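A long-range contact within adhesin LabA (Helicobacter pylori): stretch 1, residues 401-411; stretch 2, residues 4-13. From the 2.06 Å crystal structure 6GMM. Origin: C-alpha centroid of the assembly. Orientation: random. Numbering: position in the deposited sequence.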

# COMPACT_ATOMS: atom_id res chain seq x y z
N SER A 401 25.39 -30.72 -4.72
CA SER A 401 24.03 -31.26 -4.85
C SER A 401 23.66 -31.62 -6.31
O SER A 401 23.01 -32.65 -6.54
CB SER A 401 23.00 -30.27 -4.29
OG SER A 401 22.85 -30.37 -2.88
N ILE A 402 24.06 -30.77 -7.28
CA ILE A 402 23.83 -30.90 -8.73
C ILE A 402 24.67 -32.07 -9.29
O ILE A 402 24.14 -32.93 -10.01
CB ILE A 402 24.13 -29.55 -9.46
CG1 ILE A 402 23.03 -28.52 -9.17
CG2 ILE A 402 24.32 -29.74 -10.97
CD1 ILE A 402 23.43 -27.05 -9.33
N THR A 403 25.96 -32.11 -8.92
CA THR A 403 26.88 -33.17 -9.35
C THR A 403 26.33 -34.53 -8.91
O THR A 403 26.30 -35.47 -9.71
CB THR A 403 28.30 -32.89 -8.87
OG1 THR A 403 28.62 -31.55 -9.24
CG2 THR A 403 29.33 -33.82 -9.51
N ALA A 404 25.83 -34.61 -7.67
CA ALA A 404 25.23 -35.81 -7.10
C ALA A 404 23.97 -36.21 -7.90
O ALA A 404 23.87 -37.36 -8.33
CB ALA A 404 24.87 -35.57 -5.64
N ALA A 405 23.07 -35.25 -8.15
CA ALA A 405 21.82 -35.44 -8.88
C ALA A 405 22.05 -35.98 -10.29
O ALA A 405 21.40 -36.94 -10.69
CB ALA A 405 21.00 -34.14 -8.91
N ILE A 406 23.03 -35.42 -11.00
CA ILE A 406 23.37 -35.82 -12.38
C ILE A 406 23.87 -37.27 -12.44
O ILE A 406 23.46 -38.00 -13.34
CB ILE A 406 24.33 -34.79 -13.02
CG1 ILE A 406 23.54 -33.50 -13.31
CG2 ILE A 406 24.95 -35.29 -14.32
CD1 ILE A 406 24.34 -32.33 -13.38
N SER A 407 24.69 -37.68 -11.46
CA SER A 407 25.30 -39.01 -11.36
C SER A 407 24.36 -40.19 -11.61
O SER A 407 24.75 -41.12 -12.31
CB SER A 407 25.99 -39.18 -10.01
OG SER A 407 27.09 -38.28 -9.92
N SER A 408 23.13 -40.15 -11.06
CA SER A 408 22.16 -41.23 -11.24
C SER A 408 21.35 -41.14 -12.54
O SER A 408 20.75 -42.14 -12.95
CB SER A 408 21.23 -41.30 -10.03
OG SER A 408 20.47 -40.11 -9.88
N LEU A 409 21.33 -39.96 -13.18
CA LEU A 409 20.56 -39.71 -14.40
C LEU A 409 21.11 -40.43 -15.65
O LEU A 409 22.34 -40.56 -15.77
CB LEU A 409 20.48 -38.20 -14.65
CG LEU A 409 19.15 -37.50 -14.38
CD1 LEU A 409 18.73 -37.61 -12.92
CD2 LEU A 409 19.22 -36.05 -14.76
N PRO A 410 20.24 -40.90 -16.59
CA PRO A 410 20.76 -41.53 -17.82
C PRO A 410 21.48 -40.50 -18.69
O PRO A 410 21.01 -39.36 -18.82
CB PRO A 410 19.50 -42.11 -18.49
CG PRO A 410 18.38 -41.28 -17.98
CD PRO A 410 18.76 -40.83 -16.60
N ASP A 411 22.66 -40.89 -19.23
CA ASP A 411 23.57 -40.03 -20.00
C ASP A 411 24.00 -38.79 -19.16
O ASP A 411 23.85 -37.63 -19.56
CB ASP A 411 23.03 -39.67 -21.41
CG ASP A 411 24.03 -38.99 -22.34
OD1 ASP A 411 25.23 -39.39 -22.34
OD2 ASP A 411 23.62 -38.08 -23.09
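Stretch 2 4-13: DLSDSYERLN

Stretch 2 is helical throughout, from Asp 4 to Asn 13, and its helix continues later in the chain. It runs nearly antiparallel to the helix of stretch 1. The angle between their N-to-C directions is 159° (signed crossing angle -159°), and the axes come within 10.3 Å. Leu 12 lies beside Ala 405, with CA atoms 6.5 Å apart, while Leu 5 lies nearest Leu 409, CA to CA 7.9 Å.

The main bump on stretch 2 is Leu 12. Its CA-to-CB bond points toward stretch 1, with chi1 t and chi2 p. Its CD1 enters a hollow formed by Ile 402, Ala 405 and Ile 406. The distances are 4.0 Å from Leu 12 CD1 to Ile 402 CG2, 4.1 Å to Ala 405 CB and 3.9 Å to Ile 406 CG1. Ala 405 also points toward the other helix, but its side chain is a single methyl, and the backbones are close here.

Leu 409, in the loop part of stretch 1, is the answering bump. It fits among Ser 8, Tyr 9 and Leu 12. Leu 409 CD1 lies 3.8 Å from Ser 8 CB. Leu 409 CD2 is 4.0 Å from Leu 12 CD2 and 3.8 Å from Tyr 9 CE2. That same CD2 sits over one face of the Tyr 9 ring, 4.1 Å from the ring centroid, in a CH-pi contact.

Ser 8 keeps its polar end within its own helix: Ser 8 OG donates to Asp 4 O at 2.8 Å. Leu 5 starts sideways but its end comes nearer, and Leu 5 CD1 meets Pro 410 CD at 4.0 Å.

No hydrogen bond crosses between the stretches. The contact is apolar packing and buries 355 Å², both sides summed.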

# COMPACT_ATOMS: atom_id res chain seq x y z
N ASP A 4 9.56 -41.23 -11.67
CA ASP A 4 10.76 -40.86 -10.91
C ASP A 4 11.76 -40.02 -11.72
O ASP A 4 12.43 -39.16 -11.14
CB ASP A 4 11.42 -42.10 -10.28
CG ASP A 4 10.48 -43.00 -9.46
OD1 ASP A 4 9.43 -42.50 -8.98
OD2 ASP A 4 10.80 -44.21 -9.31
N LEU A 5 11.83 -40.25 -13.06
CA LEU A 5 12.71 -39.53 -14.00
C LEU A 5 12.24 -38.08 -14.19
O LEU A 5 13.08 -37.17 -14.18
CB LEU A 5 12.78 -40.29 -15.34
CG LEU A 5 13.47 -39.63 -16.53
CD1 LEU A 5 14.99 -39.63 -16.39
CD2 LEU A 5 13.07 -40.32 -17.82
N SER A 6 10.91 -37.86 -14.30
CA SER A 6 10.33 -36.52 -14.44
C SER A 6 10.54 -35.74 -13.15
O SER A 6 10.83 -34.54 -13.20
CB SER A 6 8.85 -36.61 -14.77
OG SER A 6 8.35 -35.31 -15.03
N ASP A 7 10.43 -36.44 -12.01
CA ASP A 7 10.63 -35.89 -10.67
C ASP A 7 12.08 -35.45 -10.49
O ASP A 7 12.34 -34.37 -9.96
CB ASP A 7 10.25 -36.93 -9.59
CG ASP A 7 8.76 -37.16 -9.41
OD1 ASP A 7 7.99 -36.17 -9.45
OD2 ASP A 7 8.37 -38.33 -9.17
N SER A 8 13.01 -36.29 -10.98
CA SER A 8 14.45 -36.04 -10.92
C SER A 8 14.85 -34.82 -11.75
O SER A 8 15.78 -34.11 -11.35
CB SER A 8 15.22 -37.27 -11.39
OG SER A 8 15.01 -38.37 -10.52
N TYR A 9 14.15 -34.59 -12.89
CA TYR A 9 14.44 -33.47 -13.78
C TYR A 9 13.97 -32.16 -13.19
O TYR A 9 14.75 -31.21 -13.21
CB TYR A 9 13.93 -33.71 -15.21
CG TYR A 9 15.02 -34.27 -16.12
CD1 TYR A 9 15.84 -33.42 -16.85
CD2 TYR A 9 15.23 -35.64 -16.24
CE1 TYR A 9 16.84 -33.92 -17.68
CE2 TYR A 9 16.24 -36.15 -17.05
CZ TYR A 9 17.04 -35.28 -17.78
OH TYR A 9 18.02 -35.77 -18.61
N GLU A 10 12.75 -32.12 -12.63
CA GLU A 10 12.21 -30.93 -11.97
C GLU A 10 13.08 -30.57 -10.75
O GLU A 10 13.33 -29.39 -10.50
CB GLU A 10 10.72 -31.11 -11.61
CG GLU A 10 9.97 -29.82 -11.25
CD GLU A 10 9.94 -28.68 -12.27
OE1 GLU A 10 9.57 -28.94 -13.44
OE2 GLU A 10 10.22 -27.53 -11.87
N ARG A 11 13.61 -31.60 -10.06
CA ARG A 11 14.49 -31.50 -8.90
C ARG A 11 15.82 -30.86 -9.31
O ARG A 11 16.30 -29.95 -8.64
CB ARG A 11 14.77 -32.90 -8.34
CG ARG A 11 14.90 -32.99 -6.83
CD ARG A 11 14.08 -34.15 -6.26
NE ARG A 11 14.44 -35.44 -6.86
CZ ARG A 11 13.60 -36.47 -6.98
NH1 ARG A 11 12.35 -36.37 -6.55
NH2 ARG A 11 14.01 -37.60 -7.54
N LEU A 12 16.42 -31.35 -10.43
CA LEU A 12 17.67 -30.83 -10.95
C LEU A 12 17.48 -29.41 -11.45
O LEU A 12 18.29 -28.55 -11.09
CB LEU A 12 18.24 -31.75 -12.05
CG LEU A 12 19.53 -31.30 -12.75
CD1 LEU A 12 20.73 -31.32 -11.82
CD2 LEU A 12 19.80 -32.18 -13.96
N ASN A 13 16.39 -29.16 -12.20
CA ASN A 13 16.07 -27.84 -12.74
C ASN A 13 15.98 -26.77 -11.67
O ASN A 13 16.55 -25.69 -11.85
CB ASN A 13 14.82 -27.85 -13.62
CG ASN A 13 14.53 -26.52 -14.29
OD1 ASN A 13 15.42 -25.84 -14.82
ND2 ASN A 13 13.28 -26.10 -14.24